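Local coordinates for substrate-binding protein (Synechococcus sp., PDB 6WPN) that probably binds a sugar or oligosaccharide in the periplasm of a marine cyanobacterium as the capture component of a transport system, at residues Glu266-Ile271 with Ala280-Gln285. Sequence-based numbering, arbitrary orientation.
Sequences EFLRSI and AVTTPQ
In this member of the bacterial extracellular solute-binding protein family, helix 265-274 packs against strand 282-285, an antiparallel partner of strand 137-149, and Leu268 touches Thr282 and Pro284 across this helix-to-sheet interface. The chain gets from one element to the other through a short helix, 276-280, and the contact is modest and wholly apolar: the two segments bury 121 Å² and share no hydrogen bond.

Leu268 carries it from the helix with both branches. Its CG lies anti to the backbone N (chi1 -171°), which carries the fork of methyls away from the helix and splits them between two residues of the strand. One methyl, CD1, meets CG2 of Thr282 at 4.0 Å, the two side chains running past each other in opposite directions. The other, CD2, lies 4.1 Å from CG of Pro284, and here the side chain and the ring cross at about a right angle. Thr283, between these two, turns its CB away from the helix. Gln363 and Ile364 of helix 359-374 also touch Leu268, while Ala367 of that helix touches Pro284, so a third element borders the same apolar patch.

Thr282 divides its branches by polarity. With chi1 at -63°, CG2 stands anti to the backbone N and faces Leu268, whereas OG1 hydrogen-bonds to the carbonyl O of Val278 and to the hydroxyl of Tyr253, which pins the rotation of the side chain. On the helix, Phe267 O takes two donors: Ile271 N at 3.0 Å in the helical pattern, and Ser270 OG at 2.8 Å, tilted 29° from the carbonyl plane.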
loop_
_atom_site.group_PDB
_atom_site.type_symbol
_atom_site.label_atom_id
_atom_site.label_comp_id
_atom_site.label_asym_id
_atom_site.label_seq_id
_atom_site.Cartn_x
_atom_site.Cartn_y
_atom_site.Cartn_z
ATOM N N GLU A 266 3.966 -3.895 -11.595
ATOM C CA GLU A 266 3.591 -5.291 -11.795
ATOM C C GLU A 266 2.234 -5.401 -12.469
ATOM O O GLU A 266 2.027 -6.265 -13.334
ATOM C CB GLU A 266 3.568 -6.027 -10.461
ATOM C CG GLU A 266 3.048 -7.461 -10.512
ATOM C CD GLU A 266 4.011 -8.441 -11.175
ATOM O OE1 GLU A 266 5.083 -8.009 -11.653
ATOM O OE2 GLU A 266 3.705 -9.656 -11.215
ATOM N N PHE A 267 1.297 -4.537 -12.094
ATOM C CA PHE A 267 0.008 -4.572 -12.752
ATOM C C PHE A 267 0.092 -4.116 -14.202
ATOM O O PHE A 267 -0.773 -4.476 -15.008
ATOM C CB PHE A 267 -0.994 -3.715 -11.991
ATOM C CG PHE A 267 -2.346 -3.742 -12.591
ATOM C CD1 PHE A 267 -3.045 -4.932 -12.672
ATOM C CD2 PHE A 267 -2.913 -2.594 -13.109
ATOM C CE1 PHE A 267 -4.291 -4.977 -13.244
ATOM C CE2 PHE A 267 -4.169 -2.632 -13.676
ATOM C CZ PHE A 267 -4.850 -3.824 -13.755
ATOM N N LEU A 268 1.128 -3.353 -14.556
ATOM C CA LEU A 268 1.285 -2.923 -15.939
ATOM C C LEU A 268 1.499 -4.106 -16.876
ATOM O O LEU A 268 1.047 -4.069 -18.027
ATOM C CB LEU A 268 2.431 -1.916 -16.043
ATOM C CG LEU A 268 2.641 -1.171 -17.365
ATOM C CD1 LEU A 268 1.327 -0.667 -17.950
ATOM C CD2 LEU A 268 3.610 -0.020 -17.149
ATOM N N ARG A 269 2.169 -5.166 -16.413
ATOM C CA ARG A 269 2.393 -6.320 -17.281
ATOM C C ARG A 269 1.094 -7.071 -17.552
ATOM O O ARG A 269 0.891 -7.589 -18.657
ATOM C CB ARG A 269 3.440 -7.257 -16.674
ATOM C CG ARG A 269 3.773 -8.474 -17.546
ATOM C CD ARG A 269 4.680 -8.123 -18.735
ATOM N NE ARG A 269 6.096 -8.065 -18.363
ATOM C CZ ARG A 269 7.085 -7.752 -19.196
ATOM N NH1 ARG A 269 6.827 -7.458 -20.464
ATOM N NH2 ARG A 269 8.338 -7.727 -18.760
ATOM N N SER A 270 0.198 -7.142 -16.564
ATOM C CA SER A 270 -1.089 -7.784 -16.805
ATOM C C SER A 270 -1.981 -6.921 -17.687
ATOM O O SER A 270 -2.793 -7.453 -18.452
ATOM C CB SER A 270 -1.783 -8.115 -15.482
ATOM O OG SER A 270 -1.891 -6.969 -14.666
ATOM N N ILE A 271 -1.837 -5.596 -17.614
ATOM C CA ILE A 271 -2.510 -4.726 -18.573
ATOM C C ILE A 271 -2.005 -5.016 -19.979
ATOM O O ILE A 271 -2.783 -5.054 -20.941
ATOM C CB ILE A 271 -2.301 -3.246 -18.204
ATOM C CG1 ILE A 271 -2.993 -2.908 -16.888
ATOM C CG2 ILE A 271 -2.802 -2.331 -19.316
ATOM C CD1 ILE A 271 -2.786 -1.462 -16.474
ATOM N N ALA A 280 -0.578 0.071 -24.881
ATOM C CA ALA A 280 0.205 0.730 -25.925
ATOM C C ALA A 280 0.137 2.251 -25.809
ATOM O O ALA A 280 1.061 2.942 -26.252
ATOM C CB ALA A 280 -0.266 0.282 -27.309
ATOM N N VAL A 281 -0.938 2.785 -25.223
ATOM C CA VAL A 281 -1.107 4.219 -25.016
ATOM C C VAL A 281 -0.947 4.597 -23.548
ATOM O O VAL A 281 -1.320 5.706 -23.153
ATOM C CB VAL A 281 -2.459 4.713 -25.562
ATOM C CG1 VAL A 281 -2.596 4.352 -27.035
ATOM C CG2 VAL A 281 -3.612 4.137 -24.751
ATOM N N THR A 282 -0.426 3.690 -22.727
ATOM C CA THR A 282 -0.200 3.934 -21.308
ATOM C C THR A 282 1.232 4.398 -21.070
ATOM O O THR A 282 2.175 3.815 -21.616
ATOM C CB THR A 282 -0.468 2.658 -20.506
ATOM O OG1 THR A 282 -1.845 2.285 -20.634
ATOM C CG2 THR A 282 -0.122 2.857 -19.035
ATOM N N THR A 283 1.396 5.444 -20.257
ATOM C CA THR A 283 2.722 5.886 -19.842
ATOM C C THR A 283 2.759 5.994 -18.321
ATOM O O THR A 283 1.835 6.564 -17.718
ATOM C CB THR A 283 3.105 7.231 -20.467
ATOM O OG1 THR A 283 2.120 8.209 -20.125
ATOM C CG2 THR A 283 3.206 7.111 -21.983
ATOM N N PRO A 284 3.791 5.469 -17.668
ATOM C CA PRO A 284 3.900 5.643 -16.215
ATOM C C PRO A 284 4.296 7.073 -15.876
ATOM O O PRO A 284 5.099 7.696 -16.574
ATOM C CB PRO A 284 4.997 4.646 -15.816
ATOM C CG PRO A 284 5.177 3.746 -17.020
ATOM C CD PRO A 284 4.837 4.582 -18.200
ATOM N N GLN A 285 3.721 7.589 -14.797
ATOM C CA GLN A 285 3.920 8.962 -14.360
ATOM C C GLN A 285 4.044 8.991 -12.844
ATOM O O GLN A 285 3.658 8.032 -12.167
ATOM C CB GLN A 285 2.764 9.869 -14.814
ATOM C CG GLN A 285 2.649 10.033 -16.323
ATOM C CD GLN A 285 3.811 10.799 -16.929
ATOM O OE1 GLN A 285 4.361 11.709 -16.313
ATOM N NE2 GLN A 285 4.194 10.428 -18.146
#